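Local coordinates for outer envelope protein 64, mitochondrial (PDB 6HPG) that probably acts as a chaperone receptor in Hsp90-dependent protein targeting to mitochondria, and binds a peptide through its TPR domain, at residues A[65-70]-A[75-80]; A[34-37]-A[41-44]. All coordinates share one frame; numbering follows the deposited sequence.

Contact 1 (A[65-70]-A[75-80])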
ATOM      1  N   LYS A  65       0.400   8.933   3.025  1.00 23.11           N
ATOM      2  CA  LYS A  65       1.718   9.591   2.910  1.00 22.95           C
ATOM      3  C   LYS A  65       2.395   9.289   1.592  1.00 22.20           C
ATOM      4  O   LYS A  65       3.088  10.154   0.983  1.00 19.62           O
ATOM      5  CB  LYS A  65       2.661   9.159   4.037  1.00 30.28           C
ATOM      6  CG  LYS A  65       3.979   9.933   4.071  1.00 35.92           C
ATOM      7  CD  LYS A  65       3.924  11.075   5.075  1.00 45.51           C
ATOM      8  CE  LYS A  65       5.273  11.771   5.247  1.00 44.31           C
ATOM      9  NZ  LYS A  65       5.641  11.870   6.690  1.00 45.53           N
ATOM     10  N   ALA A  66       2.218   8.044   1.148  1.00 19.19           N
ATOM     11  CA  ALA A  66       2.754   7.618  -0.142  1.00 21.42           C
ATOM     12  C   ALA A  66       2.195   8.502  -1.276  1.00 22.17           C
ATOM     13  O   ALA A  66       2.906   8.843  -2.210  1.00 21.01           O
ATOM     14  CB  ALA A  66       2.444   6.149  -0.401  1.00 19.94           C
ATOM     15  N   MET A  67       0.926   8.874  -1.173  1.00 23.64           N
ATOM     16  CA  MET A  67       0.327   9.721  -2.218  1.00 25.74           C
ATOM     17  C   MET A  67       0.853  11.171  -2.141  1.00 23.05           C
ATOM     18  O   MET A  67       0.954  11.806  -3.158  1.00 25.72           O
ATOM     19  CB  MET A  67      -1.179   9.703  -2.115  1.00 21.81           C
ATOM     20  CG  MET A  67      -1.830   8.360  -2.351  1.00 25.75           C
ATOM     21  SD  MET A  67      -3.520   8.449  -1.745  1.00 27.78           S
ATOM     22  CE  MET A  67      -3.987   6.706  -1.775  1.00 28.80           C
ATOM     23  N   LEU A  68       1.192  11.662  -0.947  1.00 26.95           N
ATOM     24  CA  LEU A  68       1.834  12.995  -0.775  1.00 27.02           C
ATOM     25  C   LEU A  68       3.179  13.061  -1.480  1.00 30.16           C
ATOM     26  O   LEU A  68       3.495  14.011  -2.176  1.00 27.76           O
ATOM     27  CB  LEU A  68       2.058  13.319   0.700  1.00 31.24           C
ATOM     28  CG  LEU A  68       0.894  13.407   1.684  1.00 39.01           C
ATOM     29  CD1 LEU A  68       1.435  13.798   3.054  1.00 48.34           C
ATOM     30  CD2 LEU A  68      -0.152  14.406   1.224  1.00 42.21           C
ATOM     31  N   ILE A  69       3.965  12.007  -1.301  1.00 32.25           N
ATOM     32  CA  ILE A  69       5.243  11.877  -1.964  1.00 30.70           C
ATOM     33  C   ILE A  69       5.040  11.661  -3.469  1.00 27.99           C
ATOM     34  O   ILE A  69       5.718  12.271  -4.281  1.00 26.18           O
ATOM     35  CB  ILE A  69       6.078  10.732  -1.323  1.00 29.00           C
ATOM     36  CG1 ILE A  69       6.456  11.105   0.119  1.00 30.71           C
ATOM     37  CG2 ILE A  69       7.337  10.456  -2.138  1.00 35.98           C
ATOM     38  CD1 ILE A  69       6.870   9.929   1.002  1.00 26.31           C
ATOM     39  N   ASP A  70       4.086  10.809  -3.851  1.00 29.11           N
ATOM     40  CA  ASP A  70       3.860  10.534  -5.260  1.00 24.96           C
ATOM     41  C   ASP A  70       2.408  10.177  -5.528  1.00 28.55           C
ATOM     42  O   ASP A  70       1.947   9.031  -5.320  1.00 24.72           O
ATOM     43  CB  ASP A  70       4.785   9.418  -5.709  1.00 28.08           C
ATOM     44  CG  ASP A  70       4.575   8.989  -7.161  1.00 24.93           C
ATOM     45  OD1 ASP A  70       4.080   9.769  -8.007  1.00 27.44           O
ATOM     46  OD2 ASP A  70       4.939   7.837  -7.442  1.00 25.44           O
ATOM     47  N   LYS A  75      -0.508   1.460  -6.308  1.00 19.38           N
ATOM     48  CA  LYS A  75      -0.703   0.596  -5.162  1.00 19.57           C
ATOM     49  C   LYS A  75      -1.162   1.308  -3.890  1.00 16.92           C
ATOM     50  O   LYS A  75      -1.889   0.724  -3.111  1.00 19.34           O
ATOM     51  CB  LYS A  75       0.532  -0.291  -4.933  1.00 20.95           C
ATOM     52  CG  LYS A  75       0.697  -1.347  -6.027  1.00 21.53           C
ATOM     53  CD  LYS A  75       1.654  -2.469  -5.640  1.00 20.12           C
ATOM     54  CE  LYS A  75       2.166  -3.252  -6.849  1.00 22.34           C
ATOM     55  NZ  LYS A  75       3.119  -4.369  -6.501  1.00 19.75           N
ATOM     56  N   ALA A  76      -0.822   2.582  -3.728  1.00 15.79           N
ATOM     57  CA  ALA A  76      -1.323   3.381  -2.615  1.00 16.46           C
ATOM     58  C   ALA A  76      -2.852   3.522  -2.612  1.00 17.18           C
ATOM     59  O   ALA A  76      -3.499   3.460  -1.555  1.00 15.74           O
ATOM     60  CB  ALA A  76      -0.607   4.745  -2.585  1.00 13.51           C
ATOM     61  N   TYR A  77      -3.436   3.689  -3.807  1.00 18.67           N
ATOM     62  CA  TYR A  77      -4.862   3.751  -3.976  1.00 17.99           C
ATOM     63  C   TYR A  77      -5.554   2.380  -3.756  1.00 20.48           C
ATOM     64  O   TYR A  77      -6.573   2.283  -3.034  1.00 17.17           O
ATOM     65  CB  TYR A  77      -5.231   4.400  -5.329  1.00 17.99           C
ATOM     66  CG  TYR A  77      -4.718   5.791  -5.415  1.00 19.59           C
ATOM     67  CD1 TYR A  77      -5.339   6.853  -4.717  1.00 24.33           C
ATOM     68  CD2 TYR A  77      -3.584   6.067  -6.109  1.00 22.21           C
ATOM     69  CE1 TYR A  77      -4.805   8.139  -4.735  1.00 21.78           C
ATOM     70  CE2 TYR A  77      -3.044   7.342  -6.128  1.00 21.90           C
ATOM     71  CZ  TYR A  77      -3.656   8.375  -5.453  1.00 22.96           C
ATOM     72  OH  TYR A  77      -3.079   9.622  -5.521  1.00 23.52           O
ATOM     73  N   LEU A  78      -5.006   1.337  -4.389  1.00 20.08           N
ATOM     74  CA  LEU A  78      -5.491  -0.046  -4.215  1.00 18.41           C
ATOM     75  C   LEU A  78      -5.523  -0.468  -2.760  1.00 17.62           C
ATOM     76  O   LEU A  78      -6.523  -0.977  -2.281  1.00 15.66           O
ATOM     77  CB  LEU A  78      -4.599  -1.005  -4.970  1.00 18.36           C
ATOM     78  CG  LEU A  78      -4.598  -0.844  -6.509  1.00 21.13           C
ATOM     79  CD1 LEU A  78      -3.751  -1.932  -7.147  1.00 21.76           C
ATOM     80  CD2 LEU A  78      -5.989  -0.937  -7.072  1.00 19.35           C
ATOM     81  N   ARG A  79      -4.406  -0.234  -2.065  1.00 21.10           N
ATOM     82  CA  ARG A  79      -4.259  -0.547  -0.630  1.00 23.58           C
ATOM     83  C   ARG A  79      -5.095   0.324   0.331  1.00 26.50           C
ATOM     84  O   ARG A  79      -5.711  -0.230   1.270  1.00 23.34           O
ATOM     85  CB  ARG A  79      -2.785  -0.546  -0.209  1.00 24.45           C
ATOM     86  CG  ARG A  79      -2.013  -1.745  -0.805  1.00 28.20           C
ATOM     87  CD  ARG A  79      -0.511  -1.744  -0.518  1.00 26.03           C
ATOM     88  NE  ARG A  79       0.054  -2.891  -1.197  1.00 21.82           N
ATOM     89  CZ  ARG A  79       1.206  -2.933  -1.836  1.00 18.73           C
ATOM     90  NH1 ARG A  79       2.033  -1.892  -1.866  1.00 17.86           N
ATOM     91  NH2 ARG A  79       1.534  -4.048  -2.440  1.00 20.69           N
ATOM     92  N   ARG A  80      -5.143   1.648   0.118  1.00 21.78           N
ATOM     93  CA  ARG A  80      -6.017   2.481   0.940  1.00 20.94           C
ATOM     94  C   ARG A  80      -7.478   2.080   0.709  1.00 27.89           C
ATOM     95  O   ARG A  80      -8.270   1.984   1.664  1.00 24.12           O
ATOM     96  CB  ARG A  80      -5.826   3.970   0.682  1.00 21.91           C
ATOM     97  CG  ARG A  80      -6.327   4.799   1.855  1.00 23.30           C
ATOM     98  CD  ARG A  80      -5.996   6.265   1.790  1.00 21.69           C
ATOM     99  NE  ARG A  80      -6.683   6.935   0.688  1.00 22.14           N
ATOM    100  CZ  ARG A  80      -6.518   8.220   0.386  1.00 21.95           C
ATOM    101  NH1 ARG A  80      -7.171   8.739  -0.633  1.00 16.86           N
ATOM    102  NH2 ARG A  80      -5.728   9.002   1.126  1.00 24.49           N
TER
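M67, near the C-terminal end of helix 56-69, reaches between Y77 and R80 of helix 74-86, and its side chain makes most of the contact. Its CB lies 3.9 Å from Y77 OH. CG is anti to the carbonyl carbon (chi1 -64°) and rests against Y77 CZ on one flank, while on another M67 CG is 3.8 Å from A76 CB. The chain then runs on extended, so that SD comes 4.0 Å from the centroid of the Y77 ring, 40° off the ring normal: an oblique Met-aromatic contact. The terminal M67 CE lies over a face of the Y77 ring, 3.2 Å from Y77 CD1, and on its other side sits 3.6 Å above the centre of the R80 guanidinium plane. M67 CE also meets the backbone, 3.3 Å from A76 O. Beside this chain the backbones come nearest at A66 and A76, where A66 CB is 4.0 Å from A76 CB, and the short axes run antiparallel at 160°. This is the packing of the second helix of TPR 2 on the first helix of TPR 3. Y77 OH is hydrogen-bonded to K71 O, while R80 NH2 is hydrogen-bonded to T64 OG1 and NH1 forms a salt bridge with D96. The thioether is thus clasped between two flat groups whose polar ends are tied to other residues, and the join itself rests on apolar and sulfur-aromatic packing.

Contact 2 (A[34-37]-A[41-44]); sequences KLNG and TYYC
Y42 of helix 40-52 lays its ring against N36, the residue at which the chain leaves helical geometry after helix 22-35. This is the closer-packed half of the contact. The backbone carbonyl of N36 approaches the ring obliquely, with N36 O 3.4 Å from Y42 CD2, and the side chain adds N36 CB at 3.8 Å from Y42 CE2. The N36 side chain, its CG trans to the main-chain N (chi1 177°), crosses the Y42 ring at about a right angle, the amide plane 77° from that of the ring. N36 ND2 and Y42 OH, 3.8 Å apart, are neighbours and not bonded. The hydroxyl is hydrogen-bonded instead to S6 of helix 2-18, and N36 OD1 accepts from A38 N inside the turn. Helix 22-35 adds A32 and I33 against Y42, which is buried.

The other half is looser. G37, exposed to solvent, contributes its carbonyl: G37 O lies in the plane of the Y43 ring at its edge, 3.8 Å from Y43 CE2. Y43 is partly exposed and also packs on A66 and I69 of helix 56-69.

The contact lies where TPR 1 passes into TPR 2, a short turn joining successive helical hairpins. Across it, carbonyl oxygens meet ring carbons, so the segments touch by packing alone; the bond from A38 N to N36 OD1 shapes the turn, and S6 fixes the hydroxyl end of Y42.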
ATOM      1  N   LYS A  34      12.857   5.702   8.218  1.00 20.68           N
ATOM      2  CA  LYS A  34      13.651   6.562   9.116  1.00 21.81           C
ATOM      3  C   LYS A  34      14.952   7.033   8.445  1.00 20.32           C
ATOM      4  O   LYS A  34      15.399   8.167   8.631  1.00 22.48           O
ATOM      5  CB  LYS A  34      13.905   5.864  10.455  1.00 23.50           C
ATOM      6  CG  LYS A  34      14.734   6.696  11.426  1.00 27.94           C
ATOM      7  CD  LYS A  34      15.046   5.884  12.645  1.00 32.49           C
ATOM      8  CE  LYS A  34      15.429   6.728  13.851  1.00 39.40           C
ATOM      9  NZ  LYS A  34      14.367   6.624  14.907  1.00 47.89           N
ATOM     10  N   LEU A  35      15.549   6.176   7.643  1.00 21.41           N
ATOM     11  CA  LEU A  35      16.754   6.530   6.912  1.00 20.36           C
ATOM     12  C   LEU A  35      16.478   7.382   5.654  1.00 26.70           C
ATOM     13  O   LEU A  35      17.301   8.228   5.293  1.00 23.75           O
ATOM     14  CB  LEU A  35      17.493   5.258   6.525  1.00 23.30           C
ATOM     15  CG  LEU A  35      18.086   4.424   7.674  1.00 21.99           C
ATOM     16  CD1 LEU A  35      18.414   3.044   7.144  1.00 24.40           C
ATOM     17  CD2 LEU A  35      19.333   5.085   8.257  1.00 23.54           C
ATOM     18  N   ASN A  36      15.364   7.114   4.959  1.00 21.57           N
ATOM     19  CA  ASN A  36      14.948   7.889   3.779  1.00 25.50           C
ATOM     20  C   ASN A  36      13.418   8.032   3.803  1.00 26.37           C
ATOM     21  O   ASN A  36      12.700   7.090   3.470  1.00 22.13           O
ATOM     22  CB  ASN A  36      15.439   7.208   2.487  1.00 24.27           C
ATOM     23  CG  ASN A  36      14.991   7.925   1.204  1.00 26.47           C
ATOM     24  OD1 ASN A  36      14.430   9.031   1.220  1.00 21.63           O
ATOM     25  ND2 ASN A  36      15.222   7.265   0.074  1.00 27.38           N
ATOM     26  N   GLY A  37      12.962   9.209   4.239  1.00 24.14           N
ATOM     27  CA  GLY A  37      11.569   9.559   4.422  1.00 22.37           C
ATOM     28  C   GLY A  37      10.870  10.120   3.192  1.00 23.02           C
ATOM     29  O   GLY A  37       9.714  10.514   3.269  1.00 31.29           O
ATOM     30  N   THR A  41       7.344   4.327  -2.244  1.00 20.12           N
ATOM     31  CA  THR A  41       7.345   2.847  -2.233  1.00 18.56           C
ATOM     32  C   THR A  41       7.620   2.261  -0.812  1.00 21.01           C
ATOM     33  O   THR A  41       7.055   1.239  -0.420  1.00 16.69           O
ATOM     34  CB  THR A  41       8.351   2.364  -3.296  1.00 20.18           C
ATOM     35  OG1 THR A  41       7.964   2.923  -4.540  1.00 23.17           O
ATOM     36  CG2 THR A  41       8.381   0.854  -3.434  1.00 20.36           C
ATOM     37  N   TYR A  42       8.425   2.947   0.000  1.00 19.79           N
ATOM     38  CA  TYR A  42       8.739   2.415   1.340  1.00 20.46           C
ATOM     39  C   TYR A  42       7.500   2.415   2.218  1.00 20.24           C
ATOM     40  O   TYR A  42       7.185   1.408   2.860  1.00 18.43           O
ATOM     41  CB  TYR A  42       9.804   3.265   2.052  1.00 20.48           C
ATOM     42  CG  TYR A  42      11.204   3.277   1.501  1.00 17.42           C
ATOM     43  CD1 TYR A  42      11.522   2.717   0.278  1.00 14.37           C
ATOM     44  CD2 TYR A  42      12.207   3.955   2.200  1.00 16.50           C
ATOM     45  CE1 TYR A  42      12.786   2.774  -0.192  1.00 16.38           C
ATOM     46  CE2 TYR A  42      13.499   3.989   1.748  1.00 14.57           C
ATOM     47  CZ  TYR A  42      13.789   3.436   0.535  1.00 15.69           C
ATOM     48  OH  TYR A  42      15.069   3.502   0.044  1.00 15.95           O
ATOM     49  N   TYR A  43       6.782   3.550   2.187  1.00 17.05           N
ATOM     50  CA  TYR A  43       5.465   3.682   2.805  1.00 16.72           C
ATOM     51  C   TYR A  43       4.371   2.720   2.235  1.00 15.72           C
ATOM     52  O   TYR A  43       3.595   2.130   2.990  1.00 13.06           O
ATOM     53  CB  TYR A  43       4.962   5.152   2.722  1.00 17.96           C
ATOM     54  CG  TYR A  43       5.587   6.135   3.747  1.00 14.09           C
ATOM     55  CD1 TYR A  43       5.053   6.264   5.006  1.00 14.25           C
ATOM     56  CD2 TYR A  43       6.655   6.945   3.407  1.00 17.81           C
ATOM     57  CE1 TYR A  43       5.584   7.172   5.958  1.00 17.72           C
ATOM     58  CE2 TYR A  43       7.211   7.866   4.343  1.00 15.77           C
ATOM     59  CZ  TYR A  43       6.660   7.959   5.615  1.00 15.52           C
ATOM     60  OH  TYR A  43       7.171   8.821   6.543  1.00 24.84           O
ATOM     61  N   CYS A  44       4.314   2.608   0.917  1.00 16.56           N
ATOM     62  CA  CYS A  44       3.327   1.739   0.269  1.00 16.27           C
ATOM     63  C   CYS A  44       3.538   0.289   0.622  1.00 16.86           C
ATOM     64  O   CYS A  44       2.576  -0.455   0.827  1.00 19.45           O
ATOM     65  CB  CYS A  44       3.401   1.866  -1.231  1.00 17.16           C
ATOM     66  SG  CYS A  44       1.773   1.557  -1.958  1.00 22.16           S
TER

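How the contacts relate
Contact 2 and contact 1 are successive inter-repeat joins of the TPR domain, TPR 1 to TPR 2 and then TPR 2 to TPR 3, with centres about 12 Å apart. Helix 40-52 links them directly: C44 SG is 3.3 Å from A76 N, while C44 O to R79 NH1, 3.1 Å, and Y43 OH to K65 NZ, 3.4 Å, are weak polar contacts. The peptide is gripped mainly beside contact 1, by K75 and R79; beside contact 2, T41 only packs on it. These residues face the peptide and not the interhelix packing. Helices 40-52 and 74-86, first helices of TPR 2 and TPR 3, thus both join repeats and line the peptide groove.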